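Local coordinates for protein SusD homolog (Bacteroides thetaiotaomicron, PDB 3SGH) that probably binds glycans at the outer membrane as a SusD-like lipoprotein, at residues A[57-69]-A[440-454]. Numbering follows the deposited sequence.
Sequences SFGKNIFAYYNAS and ATESMNADCNTGRGQ
The ring of Tyr66 is buried inside the loop 440-454, which bends round it. Gly453 CA lies over one ring face in a CH-pi contact, 4.1 Å from the ring centroid, and the backbone N of Gln454 sits over the same face. Ser443 OG meets the ring edge in its plane, and Cys448 CB adds an apolar touch at CD2. A chi1 of -43°, with CG anti to the carbonyl carbon, points the ring into 440-454, where its OH accepts a hydrogen bond from Ala440 N (3.0 Å). A leucine in place of Tyr66 would probably leave Ala440 N without this acceptor and open a gap beneath Gly453. Next to it, Met444 N donates to Tyr65 O (2.9 Å). The side chain of the selenomethionine Met444, bent at chi2 and chi3, runs alongside Tyr65, with CG 3.6 Å from Tyr65 CB. Asn67 crosses Asn445 at about a right angle and accepts from its ND2 through OD1 (3.1 Å), while Asn67 ND2 turns back to Asn61 OD1 (2.7 Å), which a water joins to Met444 O. The Lys60-Glu442 end is looser: Lys60 NZ meets Glu442 OE2 from above the carboxylate plane in a 3.2 Å salt bridge, and a water links Lys60 NZ to Thr441 OG1. Lys60 NZ also bonds to Ala290 O, Tyr65 OH to Ser289 O and Thr441 OG1 to Gly288 O. Two loops, irregular apart from a short 3-10 turn at 63-64, thus pack together between helices of the SusD-like alpha-alpha superhelix, about 20 Å from the chain centre.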
ATOM      1  N   SER A  57     -25.499  -4.258  -3.296  1.00 18.50           N
ATOM      2  CA  SER A  57     -26.816  -3.647  -3.487  1.00 19.22           C
ATOM      3  C   SER A  57     -26.811  -2.148  -3.340  1.00 19.43           C
ATOM      4  O   SER A  57     -27.876  -1.543  -3.067  1.00 19.47           O
ATOM      5  CB  SER A  57     -27.840  -4.216  -2.484  1.00 20.34           C
ATOM      6  OG  SER A  57     -27.890  -5.621  -2.535  1.00 22.66           O
ATOM      7  N   PHE A  58     -25.661  -1.509  -3.535  1.00 18.55           N
ATOM      8  CA  PHE A  58     -25.576  -0.036  -3.481  1.00 18.69           C
ATOM      9  C   PHE A  58     -25.475   0.642  -4.845  1.00 18.75           C
ATOM     10  O   PHE A  58     -25.380   1.864  -4.911  1.00 18.83           O
ATOM     11  CB  PHE A  58     -24.346   0.410  -2.709  1.00 18.11           C
ATOM     12  CG  PHE A  58     -24.422   0.219  -1.194  1.00 17.15           C
ATOM     13  CD1 PHE A  58     -25.534   0.607  -0.475  1.00 17.76           C
ATOM     14  CD2 PHE A  58     -23.335  -0.308  -0.497  1.00 14.55           C
ATOM     15  CE1 PHE A  58     -25.568   0.465   0.914  1.00 17.65           C
ATOM     16  CE2 PHE A  58     -23.356  -0.437   0.892  1.00 15.93           C
ATOM     17  CZ  PHE A  58     -24.461  -0.053   1.593  1.00 18.95           C
ATOM     18  N   GLY A  59     -25.450  -0.152  -5.917  1.00 18.35           N
ATOM     19  CA  GLY A  59     -25.202   0.396  -7.260  1.00 18.52           C
ATOM     20  C   GLY A  59     -23.844   1.087  -7.322  1.00 17.45           C
ATOM     21  O   GLY A  59     -22.848   0.485  -6.992  1.00 18.14           O
ATOM     22  N   LYS A  60     -23.807   2.351  -7.724  1.00 16.25           N
ATOM     23  CA  LYS A  60     -22.568   3.113  -7.839  1.00 15.83           C
ATOM     24  C   LYS A  60     -22.185   3.915  -6.574  1.00 16.37           C
ATOM     25  O   LYS A  60     -21.199   4.651  -6.591  1.00 17.39           O
ATOM     26  CB  LYS A  60     -22.642   4.042  -9.045  1.00 15.95           C
ATOM     27  CG  LYS A  60     -22.760   3.256 -10.331  1.00 16.28           C
ATOM     28  CD  LYS A  60     -22.670   4.149 -11.607  1.00 18.01           C
ATOM     29  CE  LYS A  60     -22.759   3.321 -12.881  1.00 17.12           C
ATOM     30  NZ  LYS A  60     -22.826   4.184 -14.063  1.00 18.38           N
ATOM     31  N   ASN A  61     -22.973   3.775  -5.509  1.00 16.70           N
ATOM     32  CA  ASN A  61     -22.627   4.412  -4.219  1.00 16.32           C
ATOM     33  C   ASN A  61     -21.727   3.481  -3.428  1.00 15.84           C
ATOM     34  O   ASN A  61     -22.090   2.928  -2.385  1.00 15.94           O
ATOM     35  CB  ASN A  61     -23.879   4.833  -3.462  1.00 18.13           C
ATOM     36  CG  ASN A  61     -24.522   6.032  -4.109  1.00 18.66           C
ATOM     37  OD1 ASN A  61     -23.859   7.050  -4.294  1.00 21.95           O
ATOM     38  ND2 ASN A  61     -25.787   5.897  -4.543  1.00 19.43           N
ATOM     39  N   ILE A  62     -20.516   3.388  -3.941  1.00 15.37           N
ATOM     40  CA  ILE A  62     -19.475   2.474  -3.439  1.00 14.39           C
ATOM     41  C   ILE A  62     -18.130   3.120  -3.626  1.00 14.89           C
ATOM     42  O   ILE A  62     -18.026   4.176  -4.293  1.00 15.56           O
ATOM     43  CB  ILE A  62     -19.515   1.068  -4.145  1.00 13.46           C
ATOM     44  CG1 ILE A  62     -19.343   1.191  -5.659  1.00 13.87           C
ATOM     45  CG2 ILE A  62     -20.826   0.268  -3.778  1.00 14.02           C
ATOM     46  CD1 ILE A  62     -19.392  -0.133  -6.422  1.00 14.91           C
ATOM     47  N   PHE A  63     -17.088   2.547  -3.027  1.00 14.12           N
ATOM     48  CA  PHE A  63     -15.750   3.137  -3.096  1.00 15.13           C
ATOM     49  C   PHE A  63     -15.318   3.436  -4.527  1.00 14.10           C
ATOM     50  O   PHE A  63     -14.660   4.430  -4.777  1.00 15.24           O
ATOM     51  CB  PHE A  63     -14.689   2.191  -2.465  1.00 15.08           C
ATOM     52  CG  PHE A  63     -14.387   2.469  -1.013  1.00 13.62           C
ATOM     53  CD1 PHE A  63     -13.912   3.704  -0.611  1.00 15.01           C
ATOM     54  CD2 PHE A  63     -14.569   1.488  -0.052  1.00 16.36           C
ATOM     55  CE1 PHE A  63     -13.609   3.957   0.726  1.00 17.13           C
ATOM     56  CE2 PHE A  63     -14.241   1.742   1.257  1.00 15.00           C
ATOM     57  CZ  PHE A  63     -13.784   2.982   1.643  1.00 15.56           C
ATOM     58  N   ALA A  64     -15.649   2.544  -5.459  1.00 13.64           N
ATOM     59  CA  ALA A  64     -15.061   2.650  -6.818  1.00 14.60           C
ATOM     60  C   ALA A  64     -15.418   3.943  -7.495  1.00 14.78           C
ATOM     61  O   ALA A  64     -14.677   4.398  -8.369  1.00 16.57           O
ATOM     62  CB  ALA A  64     -15.471   1.451  -7.707  1.00 14.02           C
ATOM     63  N   TYR A  65     -16.566   4.521  -7.113  1.00 15.07           N
ATOM     64  CA  TYR A  65     -16.999   5.817  -7.664  1.00 15.03           C
ATOM     65  C   TYR A  65     -16.905   6.945  -6.603  1.00 15.94           C
ATOM     66  O   TYR A  65     -17.547   8.012  -6.716  1.00 16.26           O
ATOM     67  CB  TYR A  65     -18.422   5.706  -8.225  1.00 15.48           C
ATOM     68  CG  TYR A  65     -18.694   4.532  -9.148  1.00 15.43           C
ATOM     69  CD1 TYR A  65     -19.029   3.293  -8.651  1.00 15.39           C
ATOM     70  CD2 TYR A  65     -18.684   4.686 -10.546  1.00 16.28           C
ATOM     71  CE1 TYR A  65     -19.363   2.245  -9.480  1.00 15.29           C
ATOM     72  CE2 TYR A  65     -18.972   3.670 -11.375  1.00 13.73           C
ATOM     73  CZ  TYR A  65     -19.330   2.418 -10.855  1.00 15.35           C
ATOM     74  OH  TYR A  65     -19.671   1.350 -11.668  1.00 16.36           O
ATOM     75  N   TYR A  66     -16.128   6.669  -5.557  1.00 14.74           N
ATOM     76  CA  TYR A  66     -15.740   7.642  -4.559  1.00 14.85           C
ATOM     77  C   TYR A  66     -16.870   8.020  -3.641  1.00 13.86           C
ATOM     78  O   TYR A  66     -16.857   9.086  -3.115  1.00 15.83           O
ATOM     79  CB  TYR A  66     -15.174   8.916  -5.210  1.00 15.72           C
ATOM     80  CG  TYR A  66     -14.220   8.677  -6.375  1.00 13.61           C
ATOM     81  CD1 TYR A  66     -13.259   7.669  -6.355  1.00 16.72           C
ATOM     82  CD2 TYR A  66     -14.309   9.454  -7.515  1.00 16.74           C
ATOM     83  CE1 TYR A  66     -12.422   7.462  -7.458  1.00 15.43           C
ATOM     84  CE2 TYR A  66     -13.470   9.249  -8.605  1.00 14.06           C
ATOM     85  CZ  TYR A  66     -12.525   8.282  -8.571  1.00 15.45           C
ATOM     86  OH  TYR A  66     -11.725   8.088  -9.696  1.00 17.50           O
ATOM     87  N   ASN A  67     -17.847   7.132  -3.447  1.00 14.36           N
ATOM     88  CA  ASN A  67     -18.970   7.476  -2.586  1.00 14.92           C
ATOM     89  C   ASN A  67     -19.446   6.280  -1.743  1.00 14.97           C
ATOM     90  O   ASN A  67     -20.631   5.901  -1.746  1.00 17.02           O
ATOM     91  CB  ASN A  67     -20.113   8.047  -3.415  1.00 16.09           C
ATOM     92  CG  ASN A  67     -21.039   8.903  -2.606  1.00 18.62           C
ATOM     93  OD1 ASN A  67     -20.588   9.794  -1.892  1.00 21.03           O
ATOM     94  ND2 ASN A  67     -22.355   8.647  -2.705  1.00 19.30           N
ATOM     95  N   ALA A  68     -18.502   5.696  -1.014  1.00 13.59           N
ATOM     96  CA  ALA A  68     -18.812   4.583  -0.104  1.00 14.28           C
ATOM     97  C   ALA A  68     -19.776   4.951   1.003  1.00 14.09           C
ATOM     98  O   ALA A  68     -19.800   6.094   1.510  1.00 14.19           O
ATOM     99  CB  ALA A  68     -17.538   4.017   0.531  1.00 15.01           C
ATOM    100  N   SER A  69     -20.511   3.938   1.432  1.00 14.66           N
ATOM    101  CA  SER A  69     -21.311   3.961   2.643  1.00 15.48           C
ATOM    102  C   SER A  69     -20.460   4.237   3.870  1.00 16.57           C
ATOM    103  O   SER A  69     -19.267   4.053   3.857  1.00 14.99           O
ATOM    104  CB  SER A  69     -22.010   2.614   2.834  1.00 15.49           C
ATOM    105  OG  SER A  69     -21.072   1.582   3.123  1.00 15.75           O
ATOM    106  N   ALA A 440     -12.321   6.248 -11.934  1.00 15.71           N
ATOM    107  CA  ALA A 440     -13.656   5.793 -12.218  1.00 15.41           C
ATOM    108  C   ALA A 440     -14.153   6.434 -13.523  1.00 15.43           C
ATOM    109  O   ALA A 440     -13.725   7.551 -13.885  1.00 14.95           O
ATOM    110  CB  ALA A 440     -14.577   6.168 -11.043  1.00 14.89           C
ATOM    111  N   THR A 441     -15.098   5.767 -14.185  1.00 15.86           N
ATOM    112  CA  THR A 441     -15.803   6.365 -15.308  1.00 16.44           C
ATOM    113  C   THR A 441     -16.566   7.637 -14.881  1.00 17.48           C
ATOM    114  O   THR A 441     -16.768   8.558 -15.686  1.00 18.11           O
ATOM    115  CB  THR A 441     -16.762   5.376 -16.014  1.00 16.39           C
ATOM    116  OG1 THR A 441     -17.714   4.864 -15.052  1.00 15.56           O
ATOM    117  CG2 THR A 441     -15.958   4.248 -16.696  1.00 15.90           C
ATOM    118  N   GLU A 442     -17.018   7.695 -13.636  1.00 17.82           N
ATOM    119  CA  GLU A 442     -17.668   8.892 -13.120  1.00 19.77           C
ATOM    120  C   GLU A 442     -17.490   8.938 -11.613  1.00 18.92           C
ATOM    121  O   GLU A 442     -17.343   7.895 -10.979  1.00 18.09           O
ATOM    122  CB  GLU A 442     -19.162   8.911 -13.451  1.00 20.88           C
ATOM    123  CG  GLU A 442     -19.971   7.907 -12.669  1.00 25.12           C
ATOM    124  CD  GLU A 442     -21.438   7.844 -13.113  1.00 31.55           C
ATOM    125  OE1 GLU A 442     -22.310   8.431 -12.435  1.00 36.56           O
ATOM    126  OE2 GLU A 442     -21.702   7.209 -14.139  1.00 32.32           O
ATOM    127  N   SER A 443     -17.565  10.136 -11.056  1.00 19.02           N
ATOM    128  CA  SER A 443     -17.630  10.307  -9.633  1.00 18.80           C
ATOM    129  C   SER A 443     -19.077  10.428  -9.199  1.00 18.87           C
ATOM    130  O   SER A 443     -19.853  11.191  -9.766  1.00 18.91           O
ATOM    131  CB  SER A 443     -16.853  11.545  -9.183  1.00 19.00           C
ATOM    132  OG  SER A 443     -17.090  11.814  -7.805  1.00 19.37           O
HETATM  133  N   MSE A 444     -19.390   9.722  -8.129  1.00 18.07           N
HETATM  134  CA  MSE A 444     -20.701   9.791  -7.461  1.00 18.64           C
HETATM  135  C   MSE A 444     -20.670  10.663  -6.183  1.00 18.70           C
HETATM  136  O   MSE A 444     -21.628  10.667  -5.367  1.00 19.94           O
HETATM  137  CB  MSE A 444     -21.188   8.381  -7.150  1.00 17.57           C
HETATM  138  CG  MSE A 444     -21.501   7.520  -8.339  1.00 18.54           C
HETATM  139 SE   MSE A 444     -23.154   8.122  -9.154  0.75 19.53          SE
HETATM  140  CE  MSE A 444     -24.356   7.425  -7.835  1.00 24.15           C
ATOM    141  N   ASN A 445     -19.576  11.425  -6.034  1.00 18.84           N
ATOM    142  CA  ASN A 445     -19.348  12.298  -4.882  1.00 18.95           C
ATOM    143  C   ASN A 445     -19.087  13.703  -5.402  1.00 19.85           C
ATOM    144  O   ASN A 445     -18.203  13.917  -6.217  1.00 19.23           O
ATOM    145  CB  ASN A 445     -18.134  11.797  -4.100  1.00 19.51           C
ATOM    146  CG  ASN A 445     -17.922  12.525  -2.776  1.00 21.42           C
ATOM    147  OD1 ASN A 445     -17.356  13.612  -2.726  1.00 24.81           O
ATOM    148  ND2 ASN A 445     -18.341  11.908  -1.701  1.00 19.42           N
ATOM    149  N   ALA A 446     -19.835  14.665  -4.881  1.00 21.44           N
ATOM    150  CA  ALA A 446     -19.703  16.046  -5.305  1.00 22.43           C
ATOM    151  C   ALA A 446     -18.369  16.681  -4.966  1.00 21.88           C
ATOM    152  O   ALA A 446     -17.995  17.687  -5.571  1.00 22.45           O
ATOM    153  CB  ALA A 446     -20.826  16.873  -4.687  1.00 23.27           C
ATOM    154  N   ASP A 447     -17.653  16.131  -3.997  1.00 21.25           N
ATOM    155  CA  ASP A 447     -16.365  16.673  -3.623  1.00 20.98           C
ATOM    156  C   ASP A 447     -15.164  16.046  -4.328  1.00 20.41           C
ATOM    157  O   ASP A 447     -14.026  16.502  -4.122  1.00 20.56           O
ATOM    158  CB  ASP A 447     -16.155  16.566  -2.123  1.00 21.44           C
ATOM    159  CG  ASP A 447     -17.105  17.430  -1.321  1.00 24.55           C
ATOM    160  OD1 ASP A 447     -17.723  18.354  -1.877  1.00 28.36           O
ATOM    161  OD2 ASP A 447     -17.246  17.166  -0.111  1.00 27.49           O
ATOM    162  N   CYS A 448     -15.398  15.015  -5.147  1.00 19.10           N
ATOM    163  CA  CYS A 448     -14.297  14.338  -5.871  1.00 19.25           C
ATOM    164  C   CYS A 448     -14.549  14.382  -7.361  1.00 18.84           C
ATOM    165  O   CYS A 448     -15.701  14.254  -7.811  1.00 19.45           O
ATOM    166  CB  CYS A 448     -14.217  12.864  -5.483  1.00 19.33           C
ATOM    167  SG  CYS A 448     -13.969  12.546  -3.705  1.00 18.38           S
ATOM    168  N   ASN A 449     -13.491  14.614  -8.110  1.00 19.13           N
ATOM    169  CA  ASN A 449     -13.537  14.569  -9.587  1.00 19.50           C
ATOM    170  C   ASN A 449     -12.699  13.413 -10.104  1.00 19.00           C
ATOM    171  O   ASN A 449     -11.851  12.872  -9.386  1.00 18.98           O
ATOM    172  CB  ASN A 449     -13.057  15.896 -10.188  1.00 20.13           C
ATOM    173  CG  ASN A 449     -11.630  16.289  -9.715  1.00 22.59           C
ATOM    174  OD1 ASN A 449     -10.655  15.640 -10.040  1.00 26.80           O
ATOM    175  ND2 ASN A 449     -11.529  17.364  -8.932  1.00 25.38           N
ATOM    176  N   THR A 450     -12.927  12.995 -11.343  1.00 20.00           N
ATOM    177  CA  THR A 450     -12.142  11.884 -11.880  1.00 19.71           C
ATOM    178  C   THR A 450     -10.664  12.257 -12.180  1.00 20.91           C
ATOM    179  O   THR A 450      -9.820  11.377 -12.261  1.00 23.00           O
ATOM    180  CB  THR A 450     -12.811  11.329 -13.146  1.00 19.83           C
ATOM    181  OG1 THR A 450     -12.963  12.411 -14.071  1.00 20.51           O
ATOM    182  CG2 THR A 450     -14.193  10.720 -12.805  1.00 18.05           C
ATOM    183  N   GLY A 451     -10.347  13.536 -12.315  1.00 21.77           N
ATOM    184  CA  GLY A 451      -8.956  13.929 -12.509  1.00 22.14           C
ATOM    185  C   GLY A 451      -8.045  13.551 -11.349  1.00 21.61           C
ATOM    186  O   GLY A 451      -6.905  13.160 -11.561  1.00 22.30           O
ATOM    187  N   ARG A 452      -8.551  13.694 -10.125  1.00 19.16           N
ATOM    188  CA  ARG A 452      -7.737  13.495  -8.929  1.00 19.45           C
ATOM    189  C   ARG A 452      -8.207  12.338  -8.057  1.00 16.65           C
ATOM    190  O   ARG A 452      -7.446  11.876  -7.197  1.00 17.57           O
ATOM    191  CB  ARG A 452      -7.718  14.788  -8.107  1.00 19.33           C
ATOM    192  CG  ARG A 452      -7.213  15.982  -8.976  1.00 23.78           C
ATOM    193  CD  ARG A 452      -7.049  17.230  -8.220  1.00 26.96           C
ATOM    194  NE  ARG A 452      -5.965  17.196  -7.251  1.00 27.59           N
ATOM    195  CZ  ARG A 452      -6.105  17.297  -5.919  1.00 26.39           C
ATOM    196  NH1 ARG A 452      -7.290  17.423  -5.338  1.00 26.56           N
ATOM    197  NH2 ARG A 452      -5.031  17.308  -5.155  1.00 24.96           N
ATOM    198  N   GLY A 453      -9.453  11.924  -8.268  1.00 15.89           N
ATOM    199  CA  GLY A 453     -10.029  10.801  -7.551  1.00 16.05           C
ATOM    200  C   GLY A 453     -10.371  11.124  -6.092  1.00 15.68           C
ATOM    201  O   GLY A 453     -10.363  12.297  -5.670  1.00 15.99           O
ATOM    202  N   GLN A 454     -10.645  10.073  -5.333  1.00 15.59           N
ATOM    203  CA  GLN A 454     -10.862  10.180  -3.889  1.00 15.15           C
ATOM    204  C   GLN A 454      -9.531  10.487  -3.241  1.00 14.91           C
ATOM    205  O   GLN A 454      -8.530   9.945  -3.629  1.00 14.95           O
ATOM    206  CB  GLN A 454     -11.464   8.882  -3.319  1.00 14.53           C
ATOM    207  CG  GLN A 454     -11.716   8.976  -1.815  1.00 14.62           C
ATOM    208  CD  GLN A 454     -12.823   8.066  -1.313  1.00 14.14           C
ATOM    209  OE1 GLN A 454     -13.634   7.531  -2.105  1.00 15.64           O
ATOM    210  NE2 GLN A 454     -12.898   7.901   0.033  1.00 13.29           N
TER
HETATM  211  O   HOH W   1     -20.338   5.602 -15.381  1.00 29.57           O
HETATM  212  O   HOH W   2     -24.277   9.809  -5.282  1.00 37.99           O
HETATM  213  O   HOH W   3     -15.756   6.435  -0.849  1.00 16.11           O